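Local coordinates for UPF0249 protein EF_3048 (Enterococcus faecalis, PDB 2I5I), which probably catalyses the magnesium-dependent deacetylation of acetylated carbohydrates, a step in the breakdown of oligosaccharides, at residues G23-H28 and M49-I54; Y182-K187 and E237-Q242; G31-T36 and I211-A216. One frame throughout, in Å; residues are numbered along the deposited sequence.

Contact 1. Residues G23-H28 and M49-I54; sequences GIIEAH and MESARI
I25 reaches across to S51 and A52 where two neighbouring helices of the beta/alpha fold, 18-29 and 45-55, pack beside one another. Strand 35-38 lies between them in sequence, so they are successive helices on a parallel sheet. Their approach is light: just 80 Å² is buried between the segments, and the nearest pair of CA atoms, those of I25 and A52, is 7.4 Å apart. Along 23-28, it is I25 that has its CB directed at 49-54. Its CG1 branch sits beside the backbone N (chi1 -71°) and then runs out extended, which carries CD1 over to the serine. CD1 of I25 stops 3.4 Å from OG of S51 and 4.4 Å from the backbone N of A52. This is van der Waals contact between a methyl and a hydroxyl. The same OG is hydrogen-bonded to NE2 of Q22, three residues before I25 on the same helix, so a polar link between the helices runs alongside the apolar one. F14 touches both I25 and A52. Next, E26 pairs with R30 in a salt bridge. H28 ends the segment with both ring nitrogens occupied, ND1 by O of V33 and NE2 by OG1 of T58. On the far helix, R53 grips E50 side-on: NE of R53 lies 2.8 Å from OE1 of E50, while its NH2 meets the syn lone pair of OE2 at 2.7 Å.

Contact 2. Residues Y182-K187 and E237-Q242; sequences YQFYDK and EILTSQ
F184 meets I238 and L239 through the outer end of its ring, joining the loop after strand 179-181 to the last turn of helix 231-239. The chain makes an inverse gamma turn centred on F184, and from there CB points toward the helix. With CG anti to the backbone N (chi1 -172°), the ring reaches about halfway across the gap to the helix, where the nearest CA atoms of the two segments, in F184 and I238, are 10.7 Å apart. From CG the ring divides. Its CD2 side lies beside C213, and the next atom, CE2 of F184, comes within 4.4 Å of CD2 of L239. On the CD1 side, CE1 lies 4.3 Å from CG2 of I238. At the tip, CZ of F184 makes the nearest approach, 4.1 Å from that same CG2. The two methyls approach the ring obliquely, and the side chains of F184 and I238 run antiparallel, overlapping near the ring tip. No hydrogen bond crosses the contact; 118 Å² of mostly apolar surface is buried. Behind I238 the helix end is held by polar bonds. O of I238 takes two donors from one residue: N of S241 at 3.1 Å and OG of S241 at 2.8 Å, the hydroxyl arriving in the carbonyl plane on a lone pair. S241 is also the N-cap of helix 242-250, where its OG receives a weak bond from N of V244. The ring of F184 thus sits among helix 191-203, through I194, helix 231-239, through E235 as well as I238 and L239, and C213 at the end of strand 208-213.

Contact 3. Residues G31-T36 and I211-A216; sequences GVVTST and INCHPA
V33 packs against C213 and P215 with a single methyl, the closest part of this contact, on which A27 and L239 also press. CG2 of V33 lies 4.1 Å from SG of C213 and 4.3 Å from CG of P215, so it faces the sulfur and the proline ring together, in a rough triangle. The torsions set this up from both sides: CG1 of V33 is anti to its backbone N (chi1 172°), leaving CG2 to face the second segment, while SG of C213 stands between its own backbone N and carbonyl carbon (chi1 54°). Away from this spot the fit opens quickly. CG1 of V33 is already 5.3 Å from SG of C213, and the nearest CA atoms, of V33 and C213, stand 8.6 Å apart. V33 lies just before strand 35-38, C213 ends strand 208-213 and P215 follows it; these strands are not paired, and strand 6-11, whose A11 touches V33 and P215, pairs in parallel with both. On the looser, partly exposed flanks, T34 and H214 bond to other parts of the fold instead, T34 OG1 to O of A256 and the backbone N of H214 to OE1 of E235. Deeper in, ND2 of N212 is hydrogen-bonded to OD2 of D12. The proline side chain also comes near, without touching, a possible metal site that includes H130, the predicted magnesium ligand. All three touching residues are buried, yet only 69 Å² is shared and no hydrogen bond crosses. The chemistry is therefore methyl against thiol and proline ring, a dispersion contact that fixes no direction; the backbone of T34 and S35 is hydrogen-bonded to I9 and A11 of strand 6-11, so directional bonding lies there.

Contact 3 lies between the other two, its centre about 11 Å from that of contact 1 and about 9 Å from that of contact 2; contacts 1 and 2 are about 18 Å apart by centres. Contacts 1 and 2 follow in series along the chain, while contact 3 alternates with each, its 31-36 falling between 23-28 and 49-54 and its 211-216 between 182-187 and 237-242. They join directly: A27 CB meets V33 CG2 at 3.6 Å, and L239 CD1 meets C213 SG, also at 3.6 Å. One apolar layer thus runs from helix 18-29, past the strand ends, to helix 231-239, tying early and late parts of the deacetylase fold together.

Contact 1. Residues G23-H28 and M49-I54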
ATOM      1  N   GLY A  23       7.494 -18.205  -6.900  1.00 16.85           N
ATOM      2  CA  GLY A  23       6.776 -19.411  -7.275  1.00 16.89           C
ATOM      3  C   GLY A  23       5.818 -19.858  -6.183  1.00 20.80           C
ATOM      4  O   GLY A  23       4.701 -20.266  -6.476  1.00 17.98           O
ATOM      5  N   ILE A  24       6.257 -19.765  -4.924  1.00 19.28           N
ATOM      6  CA  ILE A  24       5.316 -20.079  -3.841  1.00 16.63           C
ATOM      7  C   ILE A  24       4.144 -19.123  -3.809  1.00 17.00           C
ATOM      8  O   ILE A  24       2.986 -19.524  -3.684  1.00 21.17           O
ATOM      9  CB  ILE A  24       6.053 -20.084  -2.490  1.00 21.83           C
ATOM     10  CG1 ILE A  24       7.005 -21.286  -2.386  1.00 22.07           C
ATOM     11  CG2 ILE A  24       5.099 -20.084  -1.321  1.00 22.80           C
ATOM     12  CD1 ILE A  24       8.085 -21.133  -1.351  1.00 17.66           C
ATOM     13  N   ILE A  25       4.406 -17.812  -3.946  1.00 15.20           N
ATOM     14  CA  ILE A  25       3.297 -16.857  -3.945  1.00 18.28           C
ATOM     15  C   ILE A  25       2.297 -17.170  -5.040  1.00 17.60           C
ATOM     16  O   ILE A  25       1.087 -17.074  -4.812  1.00 17.00           O
ATOM     17  CB  ILE A  25       3.854 -15.418  -4.032  1.00 22.48           C
ATOM     18  CG1 ILE A  25       4.536 -14.985  -2.740  1.00 19.71           C
ATOM     19  CG2 ILE A  25       2.768 -14.424  -4.435  1.00 21.61           C
ATOM     20  CD1 ILE A  25       5.275 -13.660  -2.726  1.00 18.75           C
ATOM     21  N   GLU A  26       2.756 -17.568  -6.223  1.00 20.32           N
ATOM     22  CA  GLU A  26       1.871 -17.950  -7.323  1.00 18.48           C
ATOM     23  C   GLU A  26       0.951 -19.123  -6.987  1.00 15.04           C
ATOM     24  O   GLU A  26      -0.240 -19.152  -7.250  1.00 19.42           O
ATOM     25  CB  GLU A  26       2.745 -18.292  -8.533  1.00 17.23           C
ATOM     26  CG  GLU A  26       1.972 -18.619  -9.791  1.00 23.99           C
ATOM     27  CD  GLU A  26       1.230 -17.474 -10.448  1.00 30.59           C
ATOM     28  OE1 GLU A  26       1.442 -16.291 -10.105  1.00 27.03           O
ATOM     29  OE2 GLU A  26       0.399 -17.771 -11.347  1.00 29.29           O
ATOM     30  N   ALA A  27       1.591 -20.139  -6.415  1.00 18.52           N
ATOM     31  CA  ALA A  27       0.923 -21.369  -6.017  1.00 21.68           C
ATOM     32  C   ALA A  27      -0.126 -21.108  -4.949  1.00 20.50           C
ATOM     33  O   ALA A  27      -1.121 -21.821  -4.865  1.00 20.08           O
ATOM     34  CB  ALA A  27       2.004 -22.342  -5.526  1.00 18.97           C
ATOM     35  N   HIS A  28       0.072 -20.081  -4.128  1.00 17.08           N
ATOM     36  CA  HIS A  28      -0.952 -19.721  -3.150  1.00 18.63           C
ATOM     37  C   HIS A  28      -2.074 -18.912  -3.784  1.00 24.77           C
ATOM     38  O   HIS A  28      -3.262 -19.230  -3.645  1.00 22.03           O
ATOM     39  CB  HIS A  28      -0.322 -18.936  -2.003  1.00 18.53           C
ATOM     40  CG  HIS A  28      -1.261 -18.241  -1.084  1.00 20.49           C
ATOM     41  ND1 HIS A  28      -2.036 -18.933  -0.176  1.00 20.56           N
ATOM     42  CD2 HIS A  28      -1.580 -16.939  -0.911  1.00 21.38           C
ATOM     43  CE1 HIS A  28      -2.787 -18.094   0.508  1.00 22.99           C
ATOM     44  NE2 HIS A  28      -2.527 -16.869   0.091  1.00 23.17           N
HETATM   45  N   MSE A  49       9.737 -11.847   3.090  1.00 21.86           N
HETATM   46  CA  MSE A  49       8.660 -11.538   4.016  1.00 18.09           C
HETATM   47  C   MSE A  49       7.982 -10.231   3.626  1.00 18.30           C
HETATM   48  O   MSE A  49       6.769 -10.076   3.742  1.00 19.71           O
HETATM   49  CB  MSE A  49       9.240 -11.525   5.445  1.00 23.65           C
HETATM   50  CG  MSE A  49       9.744 -12.903   5.861  1.00 23.42           C
HETATM   51 SE   MSE A  49       8.460 -14.157   6.057  0.75 19.32          SE
HETATM   52  CE  MSE A  49       7.446 -13.384   7.316  1.00 27.61           C
ATOM     53  N   GLU A  50       8.767  -9.283   3.106  1.00 17.54           N
ATOM     54  CA  GLU A  50       8.180  -8.047   2.575  1.00 19.06           C
ATOM     55  C   GLU A  50       7.282  -8.335   1.375  1.00 15.90           C
ATOM     56  O   GLU A  50       6.156  -7.816   1.272  1.00 19.27           O
ATOM     57  CB  GLU A  50       9.302  -7.084   2.173  1.00 24.08           C
ATOM     58  CG  GLU A  50       8.906  -5.824   1.437  1.00 30.28           C
ATOM     59  CD  GLU A  50       7.849  -4.979   2.103  1.00 41.22           C
ATOM     60  OE1 GLU A  50       7.619  -5.091   3.326  1.00 34.09           O
ATOM     61  OE2 GLU A  50       7.227  -4.171   1.378  1.00 52.05           O
ATOM     62  N   SER A  51       7.721  -9.157   0.445  1.00 19.39           N
ATOM     63  CA  SER A  51       6.893  -9.486  -0.723  1.00 17.92           C
ATOM     64  C   SER A  51       5.575 -10.108  -0.315  1.00 18.53           C
ATOM     65  O   SER A  51       4.459  -9.875  -0.789  1.00 18.39           O
ATOM     66  CB  SER A  51       7.672 -10.423  -1.649  1.00 17.83           C
ATOM     67  OG  SER A  51       6.959 -10.721  -2.827  1.00 27.40           O
ATOM     68  N   ALA A  52       5.683 -10.995   0.702  1.00 17.33           N
ATOM     69  CA  ALA A  52       4.423 -11.578   1.186  1.00 19.19           C
ATOM     70  C   ALA A  52       3.484 -10.532   1.752  1.00 17.44           C
ATOM     71  O   ALA A  52       2.274 -10.573   1.521  1.00 20.60           O
ATOM     72  CB  ALA A  52       4.759 -12.665   2.216  1.00 20.62           C
ATOM     73  N   ARG A  53       4.027  -9.610   2.526  1.00 18.35           N
ATOM     74  CA  ARG A  53       3.229  -8.584   3.157  1.00 21.58           C
ATOM     75  C   ARG A  53       2.460  -7.763   2.113  1.00 16.25           C
ATOM     76  O   ARG A  53       1.314  -7.440   2.334  1.00 22.24           O
ATOM     77  CB  ARG A  53       4.095  -7.622   3.961  1.00 23.05           C
ATOM     78  CG  ARG A  53       3.349  -6.499   4.644  1.00 23.38           C
ATOM     79  CD  ARG A  53       4.291  -5.518   5.336  1.00 29.56           C
ATOM     80  NE  ARG A  53       5.045  -4.720   4.374  1.00 31.12           N
ATOM     81  CZ  ARG A  53       4.711  -3.537   3.886  1.00 37.16           C
ATOM     82  NH1 ARG A  53       3.596  -2.910   4.240  1.00 38.03           N
ATOM     83  NH2 ARG A  53       5.517  -2.952   3.009  1.00 33.12           N
ATOM     84  N   ILE A  54       3.169  -7.472   1.021  1.00 20.15           N
ATOM     85  CA  ILE A  54       2.488  -6.551   0.088  1.00 22.76           C
ATOM     86  C   ILE A  54       1.749  -7.299  -0.995  1.00 18.74           C
ATOM     87  O   ILE A  54       0.741  -6.749  -1.470  1.00 19.46           O
ATOM     88  CB  ILE A  54       3.470  -5.543  -0.514  1.00 23.91           C
ATOM     89  CG1 ILE A  54       4.470  -6.117  -1.506  1.00 32.17           C
ATOM     90  CG2 ILE A  54       4.209  -4.817   0.610  1.00 24.77           C
ATOM     91  CD1 ILE A  54       5.388  -5.073  -2.117  1.00 50.92           C
TER

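Contact 2. Residues Y182-K187 and E237-Q242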
ATOM      1  N   TYR A 182       3.948 -36.665   2.775  1.00 28.03           N
ATOM      2  CA  TYR A 182       5.217 -36.244   2.224  1.00 25.57           C
ATOM      3  C   TYR A 182       5.457 -36.768   0.807  1.00 23.19           C
ATOM      4  O   TYR A 182       6.565 -36.574   0.302  1.00 24.12           O
ATOM      5  CB  TYR A 182       6.359 -36.735   3.133  1.00 28.31           C
ATOM      6  CG  TYR A 182       6.387 -38.255   3.238  1.00 29.82           C
ATOM      7  CD1 TYR A 182       5.576 -38.906   4.158  1.00 34.96           C
ATOM      8  CD2 TYR A 182       7.203 -39.031   2.429  1.00 32.38           C
ATOM      9  CE1 TYR A 182       5.578 -40.290   4.268  1.00 32.53           C
ATOM     10  CE2 TYR A 182       7.219 -40.416   2.524  1.00 34.87           C
ATOM     11  CZ  TYR A 182       6.405 -41.030   3.454  1.00 39.71           C
ATOM     12  OH  TYR A 182       6.411 -42.406   3.562  1.00 43.28           O
ATOM     13  N   GLN A 183       4.494 -37.437   0.197  1.00 26.46           N
ATOM     14  CA  GLN A 183       4.738 -38.237  -0.995  1.00 25.88           C
ATOM     15  C   GLN A 183       4.842 -37.426  -2.285  1.00 23.60           C
ATOM     16  O   GLN A 183       5.338 -37.955  -3.288  1.00 26.15           O
ATOM     17  CB  GLN A 183       3.646 -39.306  -1.139  1.00 26.24           C
ATOM     18  CG  GLN A 183       3.788 -40.399  -0.081  1.00 30.43           C
ATOM     19  CD  GLN A 183       2.861 -40.146   1.090  1.00 35.61           C
ATOM     20  OE1 GLN A 183       2.537 -39.006   1.404  1.00 30.68           O
ATOM     21  NE2 GLN A 183       2.436 -41.219   1.743  1.00 41.15           N
ATOM     22  N   PHE A 184       4.410 -36.170  -2.226  1.00 25.75           N
ATOM     23  CA  PHE A 184       4.380 -35.329  -3.427  1.00 26.86           C
ATOM     24  C   PHE A 184       5.750 -34.734  -3.685  1.00 19.92           C
ATOM     25  O   PHE A 184       6.047 -33.639  -3.217  1.00 24.72           O
ATOM     26  CB  PHE A 184       3.328 -34.240  -3.274  1.00 29.27           C
ATOM     27  CG  PHE A 184       3.057 -33.411  -4.515  1.00 28.08           C
ATOM     28  CD1 PHE A 184       2.454 -33.949  -5.637  1.00 28.23           C
ATOM     29  CD2 PHE A 184       3.405 -32.070  -4.511  1.00 30.15           C
ATOM     30  CE1 PHE A 184       2.192 -33.173  -6.751  1.00 26.46           C
ATOM     31  CE2 PHE A 184       3.168 -31.290  -5.625  1.00 27.11           C
ATOM     32  CZ  PHE A 184       2.568 -31.851  -6.740  1.00 24.77           C
ATOM     33  N   TYR A 185       6.598 -35.459  -4.412  1.00 24.11           N
ATOM     34  CA  TYR A 185       7.983 -35.114  -4.578  1.00 30.22           C
ATOM     35  C   TYR A 185       8.657 -35.880  -5.716  1.00 33.51           C
ATOM     36  O   TYR A 185       8.480 -37.087  -5.853  1.00 27.38           O
ATOM     37  CB  TYR A 185       8.750 -35.396  -3.268  1.00 29.69           C
ATOM     38  CG  TYR A 185      10.229 -35.151  -3.405  1.00 29.31           C
ATOM     39  CD1 TYR A 185      10.755 -33.862  -3.422  1.00 34.16           C
ATOM     40  CD2 TYR A 185      11.101 -36.226  -3.531  1.00 36.50           C
ATOM     41  CE1 TYR A 185      12.116 -33.662  -3.552  1.00 39.30           C
ATOM     42  CE2 TYR A 185      12.460 -36.023  -3.666  1.00 37.39           C
ATOM     43  CZ  TYR A 185      12.961 -34.743  -3.678  1.00 35.66           C
ATOM     44  OH  TYR A 185      14.322 -34.566  -3.811  1.00 36.76           O
ATOM     45  N   ASP A 186       9.433 -35.133  -6.492  1.00 34.30           N
ATOM     46  CA  ASP A 186      10.265 -35.687  -7.566  1.00 37.47           C
ATOM     47  C   ASP A 186       9.541 -36.691  -8.437  1.00 32.15           C
ATOM     48  O   ASP A 186       8.622 -36.320  -9.187  1.00 33.04           O
ATOM     49  CB  ASP A 186      11.537 -36.243  -6.902  1.00 51.71           C
ATOM     50  CG  ASP A 186      12.680 -36.349  -7.897  1.00 59.02           C
ATOM     51  OD1 ASP A 186      12.719 -35.532  -8.841  1.00 49.58           O
ATOM     52  OD2 ASP A 186      13.551 -37.234  -7.748  1.00 51.88           O
ATOM     53  N   LYS A 187       9.819 -38.000  -8.483  1.00 36.44           N
ATOM     54  CA  LYS A 187       9.180 -38.797  -9.540  1.00 39.38           C
ATOM     55  C   LYS A 187       7.699 -39.040  -9.305  1.00 40.67           C
ATOM     56  O   LYS A 187       7.010 -39.657 -10.126  1.00 44.83           O
ATOM     57  CB  LYS A 187       9.969 -40.102  -9.690  1.00 43.35           C
ATOM     58  CG  LYS A 187      11.419 -39.838 -10.090  1.00 45.58           C
ATOM     59  CD  LYS A 187      11.553 -39.553 -11.579  1.00 63.70           C
ATOM     60  N   GLU A 237       2.527 -25.895 -11.467  1.00 19.23           N
ATOM     61  CA  GLU A 237       1.491 -26.114 -12.475  1.00 25.01           C
ATOM     62  C   GLU A 237       0.371 -26.950 -11.895  1.00 25.23           C
ATOM     63  O   GLU A 237      -0.813 -26.689 -12.063  1.00 23.51           O
ATOM     64  CB  GLU A 237       2.138 -26.754 -13.704  1.00 23.54           C
ATOM     65  CG  GLU A 237       1.189 -26.997 -14.849  1.00 29.46           C
ATOM     66  CD  GLU A 237       1.866 -27.661 -16.040  1.00 34.19           C
ATOM     67  OE1 GLU A 237       2.856 -28.405 -15.885  1.00 34.40           O
ATOM     68  OE2 GLU A 237       1.361 -27.401 -17.156  1.00 31.60           O
ATOM     69  N   ILE A 238       0.776 -28.007 -11.188  1.00 22.95           N
ATOM     70  CA  ILE A 238      -0.246 -28.918 -10.654  1.00 21.52           C
ATOM     71  C   ILE A 238      -1.020 -28.258  -9.533  1.00 16.67           C
ATOM     72  O   ILE A 238      -2.239 -28.347  -9.449  1.00 23.02           O
ATOM     73  CB  ILE A 238       0.418 -30.220 -10.166  1.00 23.52           C
ATOM     74  CG1 ILE A 238       0.922 -31.095 -11.306  1.00 25.14           C
ATOM     75  CG2 ILE A 238      -0.536 -30.970  -9.248  1.00 25.60           C
ATOM     76  CD1 ILE A 238       2.087 -31.977 -10.986  1.00 29.20           C
ATOM     77  N   LEU A 239      -0.324 -27.551  -8.640  1.00 19.00           N
ATOM     78  CA  LEU A 239      -1.030 -26.926  -7.521  1.00 23.53           C
ATOM     79  C   LEU A 239      -1.938 -25.767  -7.921  1.00 25.54           C
ATOM     80  O   LEU A 239      -2.779 -25.352  -7.129  1.00 21.68           O
ATOM     81  CB  LEU A 239      -0.034 -26.437  -6.456  1.00 25.17           C
ATOM     82  CG  LEU A 239       0.816 -27.562  -5.844  1.00 25.06           C
ATOM     83  CD1 LEU A 239       1.967 -27.007  -5.031  1.00 33.37           C
ATOM     84  CD2 LEU A 239      -0.080 -28.461  -4.999  1.00 30.00           C
ATOM     85  N   THR A 240      -1.811 -25.235  -9.135  1.00 20.98           N
ATOM     86  CA  THR A 240      -2.685 -24.171  -9.602  1.00 23.51           C
ATOM     87  C   THR A 240      -3.707 -24.676 -10.618  1.00 27.62           C
ATOM     88  O   THR A 240      -4.472 -23.878 -11.180  1.00 25.20           O
ATOM     89  CB  THR A 240      -1.869 -23.032 -10.257  1.00 20.79           C
ATOM     90  OG1 THR A 240      -1.168 -23.592 -11.369  1.00 20.31           O
ATOM     91  CG2 THR A 240      -0.833 -22.476  -9.311  1.00 19.77           C
ATOM     92  N   SER A 241      -3.746 -25.987 -10.855  1.00 25.52           N
ATOM     93  CA  SER A 241      -4.672 -26.561 -11.823  1.00 23.40           C
ATOM     94  C   SER A 241      -6.106 -26.611 -11.325  1.00 29.11           C
ATOM     95  O   SER A 241      -6.400 -26.783 -10.144  1.00 26.98           O
ATOM     96  CB  SER A 241      -4.199 -27.955 -12.251  1.00 30.54           C
ATOM     97  OG  SER A 241      -4.290 -28.939 -11.235  1.00 29.37           O
ATOM     98  N   GLN A 242      -7.056 -26.443 -12.256  1.00 27.35           N
ATOM     99  CA  GLN A 242      -8.468 -26.572 -11.956  1.00 28.50           C
ATOM    100  C   GLN A 242      -8.833 -27.950 -11.411  1.00 28.65           C
ATOM    101  O   GLN A 242      -9.698 -28.064 -10.543  1.00 34.91           O
ATOM    102  CB  GLN A 242      -9.300 -26.309 -13.221  1.00 41.69           C
ATOM    103  CG  GLN A 242     -10.787 -26.145 -12.904  1.00 52.95           C
ATOM    104  CD  GLN A 242     -11.175 -24.675 -12.956  1.00 62.26           C
ATOM    105  OE1 GLN A 242     -11.314 -24.135 -14.054  1.00 64.06           O
ATOM    106  NE2 GLN A 242     -11.352 -24.050 -11.795  1.00 66.38           N
TER

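Contact 3. Residues G31-T36 and I211-A216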
ATOM      1  N   GLY A  31      -3.581 -20.952  -6.673  1.00 22.74           N
ATOM      2  CA  GLY A  31      -3.598 -22.394  -6.488  1.00 21.47           C
ATOM      3  C   GLY A  31      -4.012 -22.780  -5.072  1.00 18.96           C
ATOM      4  O   GLY A  31      -4.642 -21.994  -4.377  1.00 23.81           O
ATOM      5  N   VAL A  32      -3.641 -23.984  -4.630  1.00 24.34           N
ATOM      6  CA  VAL A  32      -4.187 -24.442  -3.343  1.00 23.52           C
ATOM      7  C   VAL A  32      -3.203 -24.412  -2.185  1.00 25.89           C
ATOM      8  O   VAL A  32      -3.533 -24.885  -1.084  1.00 22.82           O
ATOM      9  CB  VAL A  32      -4.778 -25.863  -3.522  1.00 28.32           C
ATOM     10  CG1 VAL A  32      -5.990 -25.808  -4.450  1.00 25.15           C
ATOM     11  CG2 VAL A  32      -3.736 -26.831  -4.038  1.00 20.87           C
ATOM     12  N   VAL A  33      -2.013 -23.849  -2.335  1.00 20.42           N
ATOM     13  CA  VAL A  33      -1.059 -23.688  -1.239  1.00 20.19           C
ATOM     14  C   VAL A  33      -1.638 -22.724  -0.207  1.00 23.76           C
ATOM     15  O   VAL A  33      -2.024 -21.590  -0.516  1.00 23.27           O
ATOM     16  CB  VAL A  33       0.319 -23.193  -1.705  1.00 19.26           C
ATOM     17  CG1 VAL A  33       1.207 -22.844  -0.518  1.00 18.44           C
ATOM     18  CG2 VAL A  33       0.970 -24.236  -2.608  1.00 18.62           C
ATOM     19  N   THR A  34      -1.733 -23.162   1.051  1.00 18.29           N
ATOM     20  CA  THR A  34      -2.345 -22.312   2.071  1.00 19.84           C
ATOM     21  C   THR A  34      -1.365 -21.779   3.092  1.00 17.68           C
ATOM     22  O   THR A  34      -1.689 -20.890   3.905  1.00 20.28           O
ATOM     23  CB  THR A  34      -3.436 -23.102   2.851  1.00 25.38           C
ATOM     24  OG1 THR A  34      -2.712 -24.015   3.687  1.00 26.97           O
ATOM     25  CG2 THR A  34      -4.325 -23.926   1.951  1.00 17.91           C
ATOM     26  N   SER A  35      -0.152 -22.294   3.065  1.00 18.86           N
ATOM     27  CA  SER A  35       0.900 -22.013   4.020  1.00 17.43           C
ATOM     28  C   SER A  35       2.276 -22.178   3.401  1.00 12.25           C
ATOM     29  O   SER A  35       2.401 -22.878   2.384  1.00 18.84           O
ATOM     30  CB  SER A  35       0.710 -22.998   5.180  1.00 26.93           C
ATOM     31  OG  SER A  35       1.715 -22.849   6.161  1.00 21.77           O
ATOM     32  N   THR A  36       3.272 -21.573   4.014  1.00 16.61           N
ATOM     33  CA  THR A  36       4.668 -21.794   3.664  1.00 17.38           C
ATOM     34  C   THR A  36       5.522 -21.714   4.916  1.00 18.19           C
ATOM     35  O   THR A  36       5.108 -21.148   5.939  1.00 21.38           O
ATOM     36  CB  THR A  36       5.126 -20.781   2.603  1.00 20.29           C
ATOM     37  OG1 THR A  36       6.406 -21.103   2.033  1.00 17.25           O
ATOM     38  CG2 THR A  36       5.244 -19.404   3.257  1.00 20.04           C
ATOM     39  N   ILE A 211      -0.030 -31.765   3.638  1.00 22.71           N
ATOM     40  CA  ILE A 211       0.749 -32.175   2.475  1.00 21.06           C
ATOM     41  C   ILE A 211       1.836 -31.138   2.230  1.00 21.34           C
ATOM     42  O   ILE A 211       1.523 -29.954   2.074  1.00 24.58           O
ATOM     43  CB  ILE A 211      -0.132 -32.274   1.221  1.00 24.98           C
ATOM     44  CG1 ILE A 211      -1.109 -33.443   1.196  1.00 28.18           C
ATOM     45  CG2 ILE A 211       0.766 -32.277  -0.013  1.00 22.87           C
ATOM     46  CD1 ILE A 211      -2.303 -33.214   0.279  1.00 31.73           C
ATOM     47  N   ASN A 212       3.117 -31.511   2.208  1.00 22.75           N
ATOM     48  CA  ASN A 212       4.124 -30.471   1.951  1.00 18.55           C
ATOM     49  C   ASN A 212       4.476 -30.516   0.459  1.00 23.87           C
ATOM     50  O   ASN A 212       4.155 -31.452  -0.293  1.00 22.99           O
ATOM     51  CB  ASN A 212       5.349 -30.594   2.835  1.00 21.62           C
ATOM     52  CG  ASN A 212       6.312 -31.696   2.474  1.00 23.29           C
ATOM     53  OD1 ASN A 212       5.867 -32.779   2.089  1.00 30.78           O
ATOM     54  ND2 ASN A 212       7.603 -31.445   2.612  1.00 29.00           N
ATOM     55  N   CYS A 213       5.130 -29.432   0.029  1.00 22.60           N
ATOM     56  CA  CYS A 213       5.470 -29.343  -1.391  1.00 18.99           C
ATOM     57  C   CYS A 213       6.574 -28.307  -1.602  1.00 19.49           C
ATOM     58  O   CYS A 213       6.877 -27.574  -0.672  1.00 20.57           O
ATOM     59  CB  CYS A 213       4.243 -28.985  -2.225  1.00 20.73           C
ATOM     60  SG  CYS A 213       3.361 -27.494  -1.706  1.00 23.39           S
ATOM     61  N   HIS A 214       7.127 -28.275  -2.813  1.00 21.72           N
ATOM     62  CA  HIS A 214       8.223 -27.370  -3.108  1.00 19.71           C
ATOM     63  C   HIS A 214       8.031 -26.610  -4.430  1.00 21.16           C
ATOM     64  O   HIS A 214       8.832 -26.683  -5.369  1.00 25.60           O
ATOM     65  CB  HIS A 214       9.510 -28.170  -3.122  1.00 21.42           C
ATOM     66  CG  HIS A 214       9.827 -28.883  -1.838  1.00 22.44           C
ATOM     67  ND1 HIS A 214       9.212 -30.057  -1.449  1.00 26.10           N
ATOM     68  CD2 HIS A 214      10.718 -28.583  -0.869  1.00 25.98           C
ATOM     69  CE1 HIS A 214       9.711 -30.434  -0.283  1.00 26.67           C
ATOM     70  NE2 HIS A 214      10.635 -29.559   0.100  1.00 29.50           N
ATOM     71  N   PRO A 215       6.958 -25.842  -4.534  1.00 22.21           N
ATOM     72  CA  PRO A 215       6.765 -25.026  -5.743  1.00 18.24           C
ATOM     73  C   PRO A 215       7.842 -23.939  -5.780  1.00 18.42           C
ATOM     74  O   PRO A 215       8.333 -23.478  -4.757  1.00 19.53           O
ATOM     75  CB  PRO A 215       5.405 -24.390  -5.561  1.00 21.11           C
ATOM     76  CG  PRO A 215       5.008 -24.588  -4.137  1.00 20.81           C
ATOM     77  CD  PRO A 215       5.889 -25.654  -3.556  1.00 27.72           C
ATOM     78  N   ALA A 216       8.199 -23.519  -6.981  1.00 22.69           N
ATOM     79  CA  ALA A 216       9.129 -22.451  -7.265  1.00 18.26           C
ATOM     80  C   ALA A 216       9.070 -22.104  -8.758  1.00 20.63           C
ATOM     81  O   ALA A 216       8.647 -22.945  -9.535  1.00 18.71           O
ATOM     82  CB  ALA A 216      10.560 -22.817  -6.928  1.00 19.11           C
TER